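Local coordinates for nisin immunity protein (Lactococcus lactis subsp. lactis, PDB 5XHB), which takes part in the immunity of the bacterium that carries it against nisin supplied from outside the cell, at residues Val29-Ile34 and Arg90-Leu95; Val68-Asn73 and Leu106-Phe111; Gln36-Asn41 and Glu77-Ser82. All blocks are in the same frame, centred on the assembly; numbering follows the deposited sequence.

Interaction 1. Residues Val29-Ile34 and Arg90-Leu95; sequences VTDKEI and RYYKIL
T30 and K93 are joined by two hydrogen bonds that end on one oxygen. K93 O accepts T30 N at 2.9 Å and T30 OG1 at 2.7 Å, the hydroxyl coming from above the carbonyl plane. Threonine suits the place just before the corner at D31 because OG1, lying between backbone N and carbonyl carbon (chi1 72°), also accepts K32 N in an ST turn. Beyond D31, after a beta bulge that shifts the register by two, the pairing resumes with K93 N to K32 O (2.9 Å) and I34 N to Y91 O (2.7 Å).

Among apolar contacts, V29 CG1 meets Y92 CB at 3.9 Å, the two side chains crossing at about a right angle, and T30 CG2 packs on L95 CD1.

E33 OE1 sits over one face of the R90 guanidinium, 4.1 Å from NH1; no N-H aims at it, so any attraction is probably of charge alone. NH1 donates instead to Y92 OH. One water bridges E33 OE2, I34 O and Y91 N; a second links E33 OE1 to Y92 OH.

Strand 90-96 lies between antiparallel strands 25-33 and 83-87, and F20 of strand 19-22 packs on V29 and I94.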
loop_
_atom_site.group_PDB
_atom_site.type_symbol
_atom_site.label_atom_id
_atom_site.label_comp_id
_atom_site.label_asym_id
_atom_site.label_seq_id
_atom_site.Cartn_x
_atom_site.Cartn_y
_atom_site.Cartn_z
ATOM N N VAL A 29 -4.015 -9.523 -5.811
ATOM C CA VAL A 29 -5.218 -8.770 -6.157
ATOM C C VAL A 29 -4.975 -7.288 -5.890
ATOM O O VAL A 29 -4.637 -6.897 -4.769
ATOM C CB VAL A 29 -6.447 -9.224 -5.350
ATOM C CG1 VAL A 29 -7.727 -8.620 -5.940
ATOM C CG2 VAL A 29 -6.534 -10.760 -5.328
ATOM N N THR A 30 -5.158 -6.471 -6.919
ATOM C CA THR A 30 -4.963 -5.033 -6.811
ATOM C C THR A 30 -6.236 -4.318 -6.393
ATOM O O THR A 30 -7.309 -4.920 -6.331
ATOM C CB THR A 30 -4.538 -4.407 -8.140
ATOM O OG1 THR A 30 -5.667 -4.420 -9.020
ATOM C CG2 THR A 30 -3.385 -5.189 -8.780
ATOM N N ASP A 31 -6.110 -3.011 -6.165
ATOM C CA ASP A 31 -7.260 -2.172 -5.844
ATOM C C ASP A 31 -7.844 -1.527 -7.110
ATOM O O ASP A 31 -8.677 -0.615 -7.025
ATOM C CB ASP A 31 -6.859 -1.084 -4.846
ATOM C CG ASP A 31 -8.067 -0.504 -4.094
ATOM O OD1 ASP A 31 -8.960 -1.282 -3.714
ATOM O OD2 ASP A 31 -8.113 0.732 -3.893
ATOM N N LYS A 32 -7.391 -1.986 -8.279
ATOM C CA LYS A 32 -7.904 -1.498 -9.565
ATOM C C LYS A 32 -9.193 -2.214 -9.955
ATOM O O LYS A 32 -9.151 -3.351 -10.403
ATOM C CB LYS A 32 -6.861 -1.694 -10.671
ATOM C CG LYS A 32 -5.565 -0.950 -10.427
ATOM C CD LYS A 32 -5.676 0.539 -10.821
ATOM C CE LYS A 32 -4.339 1.254 -10.578
ATOM N NZ LYS A 32 -4.215 2.613 -11.223
ATOM N N GLU A 33 -10.336 -1.551 -9.809
ATOM C CA GLU A 33 -11.601 -2.213 -10.125
ATOM C C GLU A 33 -11.836 -2.229 -11.628
ATOM O O GLU A 33 -11.536 -1.258 -12.329
ATOM C CB GLU A 33 -12.772 -1.525 -9.404
ATOM C CG GLU A 33 -14.136 -2.071 -9.807
ATOM C CD GLU A 33 -15.291 -1.453 -9.027
ATOM O OE1 GLU A 33 -15.053 -0.558 -8.189
ATOM O OE2 GLU A 33 -16.441 -1.878 -9.258
ATOM N N ILE A 34 -12.346 -3.350 -12.123
ATOM C CA ILE A 34 -12.710 -3.500 -13.530
ATOM C C ILE A 34 -14.234 -3.492 -13.681
ATOM O O ILE A 34 -14.909 -4.328 -13.082
ATOM C CB ILE A 34 -12.168 -4.822 -14.111
ATOM C CG1 ILE A 34 -10.663 -4.959 -13.863
ATOM C CG2 ILE A 34 -12.505 -4.952 -15.593
ATOM C CD1 ILE A 34 -9.853 -3.842 -14.445
ATOM N N ARG A 90 -17.857 -7.322 -7.304
ATOM C CA ARG A 90 -17.022 -6.546 -8.214
ATOM C C ARG A 90 -15.949 -7.410 -8.860
ATOM O O ARG A 90 -15.878 -8.611 -8.617
ATOM C CB ARG A 90 -16.363 -5.385 -7.478
ATOM C CG ARG A 90 -17.349 -4.335 -6.985
ATOM C CD ARG A 90 -16.845 -3.725 -5.696
ATOM N NE ARG A 90 -17.591 -2.537 -5.315
ATOM C CZ ARG A 90 -17.072 -1.524 -4.629
ATOM N NH1 ARG A 90 -15.801 -1.557 -4.254
ATOM N NH2 ARG A 90 -17.821 -0.473 -4.324
ATOM N N TYR A 91 -15.124 -6.767 -9.680
ATOM C CA TYR A 91 -13.974 -7.404 -10.314
ATOM C C TYR A 91 -12.743 -6.539 -10.097
ATOM O O TYR A 91 -12.803 -5.320 -10.264
ATOM C CB TYR A 91 -14.202 -7.595 -11.808
ATOM C CG TYR A 91 -15.446 -8.387 -12.144
ATOM C CD1 TYR A 91 -16.686 -7.766 -12.222
ATOM C CD2 TYR A 91 -15.373 -9.748 -12.404
ATOM C CE1 TYR A 91 -17.821 -8.479 -12.544
ATOM C CE2 TYR A 91 -16.507 -10.472 -12.727
ATOM C CZ TYR A 91 -17.728 -9.830 -12.794
ATOM O OH TYR A 91 -18.861 -10.547 -13.114
ATOM N N TYR A 92 -11.630 -7.162 -9.726
ATOM C CA TYR A 92 -10.418 -6.395 -9.483
ATOM C C TYR A 92 -9.266 -6.998 -10.253
ATOM O O TYR A 92 -9.104 -8.219 -10.278
ATOM C CB TYR A 92 -10.105 -6.337 -7.985
ATOM C CG TYR A 92 -10.995 -5.379 -7.233
ATOM C CD1 TYR A 92 -12.198 -5.802 -6.683
ATOM C CD2 TYR A 92 -10.636 -4.037 -7.086
ATOM C CE1 TYR A 92 -13.023 -4.914 -6.007
ATOM C CE2 TYR A 92 -11.446 -3.152 -6.403
ATOM C CZ TYR A 92 -12.638 -3.596 -5.870
ATOM O OH TYR A 92 -13.452 -2.720 -5.195
ATOM N N LYS A 93 -8.483 -6.135 -10.894
ATOM C CA LYS A 93 -7.333 -6.574 -11.676
ATOM C C LYS A 93 -6.357 -7.323 -10.788
ATOM O O LYS A 93 -6.196 -6.974 -9.620
ATOM C CB LYS A 93 -6.633 -5.364 -12.321
ATOM C CG LYS A 93 -5.509 -5.717 -13.304
ATOM C CD LYS A 93 -4.800 -4.438 -13.851
ATOM C CE LYS A 93 -5.710 -3.596 -14.725
ATOM N NZ LYS A 93 -5.087 -2.275 -15.146
ATOM N N ILE A 94 -5.729 -8.359 -11.334
ATOM C CA ILE A 94 -4.632 -9.020 -10.641
ATOM C C ILE A 94 -3.351 -8.710 -11.416
ATOM O O ILE A 94 -3.390 -8.508 -12.631
ATOM C CB ILE A 94 -4.825 -10.552 -10.517
ATOM C CG1 ILE A 94 -4.917 -11.219 -11.896
ATOM C CG2 ILE A 94 -6.033 -10.886 -9.618
ATOM C CD1 ILE A 94 -4.737 -12.730 -11.863
ATOM N N LEU A 95 -2.232 -8.656 -10.704
ATOM C CA LEU A 95 -0.938 -8.343 -11.307
ATOM C C LEU A 95 0.120 -9.275 -10.746
ATOM O O LEU A 95 -0.026 -9.771 -9.637
ATOM C CB LEU A 95 -0.548 -6.877 -11.026
ATOM C CG LEU A 95 -1.269 -5.752 -11.778
ATOM C CD1 LEU A 95 -0.817 -4.375 -11.280
ATOM C CD2 LEU A 95 -1.069 -5.870 -13.306
HETATM O O HOH W 1 -16.431 -4.287 -10.763
HETATM O O HOH W 2 -13.253 -0.317 -5.695
#

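Interaction 2. Residues Val68-Asn73 and Leu106-Phe111; sequences VTLVLN and LRLQNF. With SO4 (sulfate ion), chain B.
V68 and L70 meet L108 and F111 through different torsions. In V68, CG1 stands between the backbone N and the carbonyl carbon (chi1 59°), which leaves CG2 anti to the N; in L70, chi1 of -58° sets CG anti to the carbonyl carbon, and chi2 of 179° then places CD1 anti to CA.

V68 CG1 lies 3.6 Å from L108 CG, while V68 CG2 reaches F111 CB at 3.7 Å. L70 CD1 touches L108 CD1 at 4.0 Å, and its CD2 makes a CH-pi contact over the F111 ring, 4.0 Å from the centroid. With N110 CB opposite, the ring has an aliphatic carbon on each face, both offset toward its rim. Branched apolar residues suit buried V68 and L70, since each offers two methyls to separate partners.

The loop is folded by a 3-10 turn over 108-110. R107 NH1 donates to sulfate O3 and NH2 to O2, each at 2.8 Å, while NE pairs with D120; A105, Y134, L207 and T208 also bond the ion, probably from the crystallisation liquor.

The arrangement is that of an antiparallel sheet whose apolar face is covered by a connecting loop, here following strand 90-96.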
loop_
_atom_site.group_PDB
_atom_site.type_symbol
_atom_site.label_atom_id
_atom_site.label_comp_id
_atom_site.label_asym_id
_atom_site.label_seq_id
_atom_site.Cartn_x
_atom_site.Cartn_y
_atom_site.Cartn_z
ATOM N N VAL A 68 -15.034 -8.200 7.687
ATOM C CA VAL A 68 -15.678 -8.171 6.384
ATOM C C VAL A 68 -15.505 -9.546 5.747
ATOM O O VAL A 68 -14.462 -10.185 5.902
ATOM C CB VAL A 68 -15.106 -7.054 5.479
ATOM C CG1 VAL A 68 -13.627 -7.243 5.269
ATOM C CG2 VAL A 68 -15.828 -7.023 4.142
ATOM N N THR A 69 -16.554 -10.017 5.079
ATOM C CA THR A 69 -16.534 -11.315 4.421
ATOM C C THR A 69 -16.283 -11.128 2.934
ATOM O O THR A 69 -16.973 -10.355 2.269
ATOM C CB THR A 69 -17.852 -12.080 4.626
ATOM O OG1 THR A 69 -18.117 -12.193 6.027
ATOM C CG2 THR A 69 -17.770 -13.465 4.007
ATOM N N LEU A 70 -15.273 -11.819 2.422
ATOM C CA LEU A 70 -14.935 -11.727 1.009
ATOM C C LEU A 70 -15.195 -13.039 0.305
ATOM O O LEU A 70 -14.721 -14.096 0.729
ATOM C CB LEU A 70 -13.474 -11.339 0.822
ATOM C CG LEU A 70 -12.996 -10.037 1.447
ATOM C CD1 LEU A 70 -11.513 -9.895 1.153
ATOM C CD2 LEU A 70 -13.785 -8.843 0.918
ATOM N N VAL A 71 -15.953 -12.976 -0.775
ATOM C CA VAL A 71 -16.077 -14.134 -1.644
ATOM C C VAL A 71 -15.217 -13.925 -2.892
ATOM O O VAL A 71 -15.500 -13.037 -3.711
ATOM C CB VAL A 71 -17.543 -14.388 -2.030
ATOM C CG1 VAL A 71 -17.631 -15.423 -3.138
ATOM C CG2 VAL A 71 -18.314 -14.842 -0.801
ATOM N N LEU A 72 -14.161 -14.734 -3.012
ATOM C CA LEU A 72 -13.249 -14.700 -4.152
ATOM C C LEU A 72 -13.705 -15.728 -5.166
ATOM O O LEU A 72 -13.791 -16.916 -4.858
ATOM C CB LEU A 72 -11.804 -14.997 -3.717
ATOM C CG LEU A 72 -11.366 -14.391 -2.384
ATOM C CD1 LEU A 72 -9.943 -14.816 -2.050
ATOM C CD2 LEU A 72 -11.462 -12.903 -2.462
ATOM N N ASN A 73 -13.994 -15.284 -6.380
ATOM C CA ASN A 73 -14.709 -16.145 -7.309
ATOM C C ASN A 73 -14.276 -15.956 -8.753
ATOM O O ASN A 73 -14.671 -14.978 -9.397
ATOM C CB ASN A 73 -16.207 -15.881 -7.180
ATOM C CG ASN A 73 -17.056 -16.942 -7.858
ATOM O OD1 ASN A 73 -16.603 -18.065 -8.121
ATOM N ND2 ASN A 73 -18.304 -16.592 -8.135
ATOM N N LEU A 106 -5.556 -4.724 -3.070
ATOM C CA LEU A 106 -6.978 -4.604 -2.756
ATOM C C LEU A 106 -7.206 -4.018 -1.367
ATOM O O LEU A 106 -6.611 -4.483 -0.396
ATOM C CB LEU A 106 -7.639 -5.987 -2.855
ATOM C CG LEU A 106 -9.139 -6.021 -2.549
ATOM C CD1 LEU A 106 -9.897 -5.198 -3.582
ATOM C CD2 LEU A 106 -9.646 -7.462 -2.499
ATOM N N ARG A 107 -8.068 -3.010 -1.279
ATOM C CA ARG A 107 -8.411 -2.399 -0.001
ATOM C C ARG A 107 -9.680 -3.013 0.597
ATOM O O ARG A 107 -10.722 -3.062 -0.049
ATOM C CB ARG A 107 -8.604 -0.886 -0.152
ATOM C CG ARG A 107 -7.363 -0.123 -0.609
ATOM C CD ARG A 107 -6.148 -0.526 0.196
ATOM N NE ARG A 107 -5.065 0.463 0.144
ATOM C CZ ARG A 107 -3.799 0.160 -0.130
ATOM N NH1 ARG A 107 -3.465 -1.097 -0.416
ATOM N NH2 ARG A 107 -2.868 1.107 -0.117
ATOM N N LEU A 108 -9.568 -3.468 1.839
ATOM C CA LEU A 108 -10.680 -4.049 2.584
ATOM C C LEU A 108 -11.846 -3.072 2.712
ATOM O O LEU A 108 -13.015 -3.463 2.693
ATOM C CB LEU A 108 -10.181 -4.457 3.962
ATOM C CG LEU A 108 -10.408 -5.842 4.545
ATOM C CD1 LEU A 108 -10.271 -6.937 3.499
ATOM C CD2 LEU A 108 -9.398 -6.028 5.671
ATOM N N GLN A 109 -11.511 -1.790 2.819
ATOM C CA GLN A 109 -12.494 -0.736 3.036
ATOM C C GLN A 109 -13.492 -0.630 1.896
ATOM O O GLN A 109 -14.582 -0.093 2.083
ATOM C CB GLN A 109 -11.797 0.616 3.237
ATOM C CG GLN A 109 -11.060 0.756 4.570
ATOM C CD GLN A 109 -9.704 0.047 4.605
ATOM O OE1 GLN A 109 -9.207 -0.452 3.587
ATOM N NE2 GLN A 109 -9.097 0.009 5.788
ATOM N N ASN A 110 -13.127 -1.133 0.719
ATOM C CA ASN A 110 -14.053 -1.169 -0.416
ATOM C C ASN A 110 -15.366 -1.888 -0.100
ATOM O O ASN A 110 -16.404 -1.602 -0.696
ATOM C CB ASN A 110 -13.412 -1.858 -1.628
ATOM C CG ASN A 110 -12.207 -1.108 -2.169
ATOM O OD1 ASN A 110 -11.931 0.016 -1.766
ATOM N ND2 ASN A 110 -11.485 -1.734 -3.097
ATOM N N PHE A 111 -15.306 -2.850 0.814
ATOM C CA PHE A 111 -16.450 -3.709 1.086
ATOM C C PHE A 111 -17.056 -3.432 2.463
ATOM O O PHE A 111 -17.776 -4.273 3.004
ATOM C CB PHE A 111 -16.031 -5.173 0.964
ATOM C CG PHE A 111 -15.223 -5.452 -0.271
ATOM C CD1 PHE A 111 -15.850 -5.742 -1.473
ATOM C CD2 PHE A 111 -13.841 -5.389 -0.235
ATOM C CE1 PHE A 111 -15.110 -5.978 -2.621
ATOM C CE2 PHE A 111 -13.085 -5.618 -1.385
ATOM C CZ PHE A 111 -13.721 -5.909 -2.575
HETATM S S SO4 B . 0.245 -1.228 -0.795
HETATM O O1 SO4 B . 1.224 -1.129 -1.897
HETATM O O2 SO4 B . -0.225 0.105 -0.431
HETATM O O3 SO4 B . -0.905 -2.036 -1.198
HETATM O O4 SO4 B . 0.929 -1.849 0.334
#

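Interaction 3. Residues Gln36-Asn41 and Glu77-Ser82; sequences QENVNN and EASDKS
S79 sets its side chain beside that of N38, OG lying 3.5 Å from N38 OD1, a weak and unsettled hydrogen bond. The pair marks the end of an antiparallel strand pairing between 39-53 and 67-78, where the second strand enters a type I beta turn from A78 to K81. Hydroxyl and amide side chains suit this surface position, since both can face solvent as well as each other.

The backbone carries most of the contact. S79 N donates to N38 O at 2.8 Å, N40 N to E77 O at 2.8 Å, and E77 N to N41 O at 2.9 Å. Between the first two, V39 and A78 form a non-hydrogen-bonded pair with side chains on the same face. The small methyl of A78 fits close to the carbonyl just ahead of the partner strand, its CB 3.5 Å from N38 O. N40 adds its CB, which packs on E77 O at 3.3 Å. N41 N, by contrast, is buried by the contact and has no partner in the model.

E77 makes a long, weak ion pair with K43. Within the turn, aspartate suits its position because its carboxylate can accept from the backbone two residues on: D80 OD1 accepts S82 N from above the carboxylate plane in an Asx turn and, on its syn lone pair, S82 OG at 2.6 Å.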
loop_
_atom_site.group_PDB
_atom_site.type_symbol
_atom_site.label_atom_id
_atom_site.label_comp_id
_atom_site.label_asym_id
_atom_site.label_seq_id
_atom_site.Cartn_x
_atom_site.Cartn_y
_atom_site.Cartn_z
ATOM N N GLN A 36 -17.915 -4.304 -14.948
ATOM C CA GLN A 36 -18.432 -5.584 -15.416
ATOM C C GLN A 36 -18.467 -5.645 -16.939
ATOM O O GLN A 36 -18.279 -6.701 -17.528
ATOM C CB GLN A 36 -19.831 -5.833 -14.841
ATOM C CG GLN A 36 -20.203 -7.304 -14.708
ATOM C CD GLN A 36 -20.822 -7.865 -15.966
ATOM O OE1 GLN A 36 -21.223 -7.118 -16.859
ATOM N NE2 GLN A 36 -20.915 -9.186 -16.042
ATOM N N GLU A 37 -18.697 -4.501 -17.569
ATOM C CA GLU A 37 -18.804 -4.451 -19.025
ATOM C C GLU A 37 -17.472 -4.734 -19.717
ATOM O O GLU A 37 -17.445 -5.064 -20.901
ATOM C CB GLU A 37 -19.350 -3.093 -19.479
ATOM C CG GLU A 37 -18.729 -1.880 -18.795
ATOM C CD GLU A 37 -19.398 -1.528 -17.462
ATOM O OE1 GLU A 37 -19.511 -0.319 -17.162
ATOM O OE2 GLU A 37 -19.796 -2.452 -16.710
ATOM N N ASN A 38 -16.373 -4.616 -18.976
ATOM C CA ASN A 38 -15.043 -4.871 -19.525
ATOM C C ASN A 38 -14.515 -6.261 -19.194
ATOM O O ASN A 38 -13.372 -6.597 -19.512
ATOM C CB ASN A 38 -14.060 -3.816 -19.020
ATOM C CG ASN A 38 -14.272 -2.466 -19.676
ATOM O OD1 ASN A 38 -14.606 -2.392 -20.858
ATOM N ND2 ASN A 38 -14.086 -1.391 -18.914
ATOM N N VAL A 39 -15.344 -7.074 -18.549
ATOM C CA VAL A 39 -14.917 -8.400 -18.154
ATOM C C VAL A 39 -15.408 -9.411 -19.177
ATOM O O VAL A 39 -16.583 -9.415 -19.541
ATOM C CB VAL A 39 -15.430 -8.754 -16.745
ATOM C CG1 VAL A 39 -15.190 -10.215 -16.435
ATOM C CG2 VAL A 39 -14.754 -7.868 -15.709
ATOM N N ASN A 40 -14.505 -10.253 -19.664
ATOM C CA ASN A 40 -14.872 -11.239 -20.672
ATOM C C ASN A 40 -14.850 -12.667 -20.132
ATOM O O ASN A 40 -15.388 -12.936 -19.062
ATOM C CB ASN A 40 -13.958 -11.104 -21.888
ATOM C CG ASN A 40 -14.145 -9.777 -22.604
ATOM O OD1 ASN A 40 -15.118 -9.056 -22.362
ATOM N ND2 ASN A 40 -13.221 -9.452 -23.499
ATOM N N ASN A 41 -14.238 -13.583 -20.873
ATOM C CA ASN A 41 -14.293 -14.997 -20.520
ATOM C C ASN A 41 -13.569 -15.337 -19.218
ATOM O O ASN A 41 -12.487 -14.820 -18.945
ATOM C CB ASN A 41 -13.713 -15.837 -21.662
ATOM C CG ASN A 41 -14.437 -15.611 -22.975
ATOM O OD1 ASN A 41 -15.541 -15.061 -23.003
ATOM N ND2 ASN A 41 -13.823 -16.044 -24.072
ATOM N N GLU A 77 -10.509 -12.943 -18.023
ATOM C CA GLU A 77 -9.732 -12.046 -18.864
ATOM C C GLU A 77 -10.558 -10.800 -19.151
ATOM O O GLU A 77 -11.735 -10.904 -19.508
ATOM C CB GLU A 77 -9.305 -12.731 -20.164
ATOM C CG GLU A 77 -8.386 -11.855 -21.010
ATOM C CD GLU A 77 -7.917 -12.548 -22.273
ATOM O OE1 GLU A 77 -8.464 -13.625 -22.595
ATOM O OE2 GLU A 77 -7.006 -12.013 -22.944
ATOM N N ALA A 78 -9.954 -9.620 -18.982
ATOM C CA ALA A 78 -10.646 -8.371 -19.269
ATOM C C ALA A 78 -10.447 -7.954 -20.735
ATOM O O ALA A 78 -9.672 -8.569 -21.465
ATOM C CB ALA A 78 -10.169 -7.267 -18.329
ATOM N N SER A 79 -11.134 -6.901 -21.164
ATOM C CA SER A 79 -11.109 -6.517 -22.575
ATOM C C SER A 79 -9.742 -6.005 -23.035
ATOM O O SER A 79 -9.478 -5.949 -24.237
ATOM C CB SER A 79 -12.183 -5.463 -22.852
ATOM O OG SER A 79 -11.951 -4.290 -22.100
ATOM N N ASP A 80 -8.873 -5.639 -22.093
ATOM C CA ASP A 80 -7.518 -5.194 -22.440
ATOM C C ASP A 80 -6.499 -6.332 -22.290
ATOM O O ASP A 80 -5.285 -6.104 -22.306
ATOM C CB ASP A 80 -7.109 -3.980 -21.589
ATOM C CG ASP A 80 -6.867 -4.323 -20.119
ATOM O OD1 ASP A 80 -7.374 -5.358 -19.628
ATOM O OD2 ASP A 80 -6.167 -3.533 -19.440
ATOM N N LYS A 81 -7.017 -7.547 -22.147
ATOM C CA LYS A 81 -6.228 -8.770 -21.992
ATOM C C LYS A 81 -5.519 -8.887 -20.640
ATOM O O LYS A 81 -4.748 -9.816 -20.424
ATOM C CB LYS A 81 -5.201 -8.906 -23.127
ATOM C CG LYS A 81 -5.823 -9.035 -24.514
ATOM C CD LYS A 81 -4.746 -9.055 -25.606
ATOM C CE LYS A 81 -5.371 -9.245 -26.983
ATOM N NZ LYS A 81 -4.380 -9.075 -28.087
ATOM N N SER A 82 -5.803 -7.981 -19.707
ATOM C CA SER A 82 -5.309 -8.172 -18.349
ATOM C C SER A 82 -6.207 -9.201 -17.657
ATOM O O SER A 82 -7.274 -9.543 -18.170
ATOM C CB SER A 82 -5.277 -6.843 -17.578
ATOM O OG SER A 82 -6.597 -6.382 -17.360
#

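All three contacts reach one antiparallel sheet. Interactions 1 and 2 have centres about 11 Å apart and touch directly: D31 OD1, at the corner of 29-34, receives N110 ND2 at 2.6 Å, and V29 O receives L106 N at 2.9 Å, so the covering loop is tied to strand 25-33 as well as packed on strand 67-78. Interaction 3 lies about 11 Å from interaction 1 by centres and meets it largely through carbon atoms, among them Y91 CE1 with Q36 CG (3.4 Å) and I34 CG2 with V39 CG2 (3.7 Å). Interactions 2 and 3 share strand 67-78 but have centres about 20 Å apart. The sulfate touches interaction 2 through R107, whose backbone N also bonds D31.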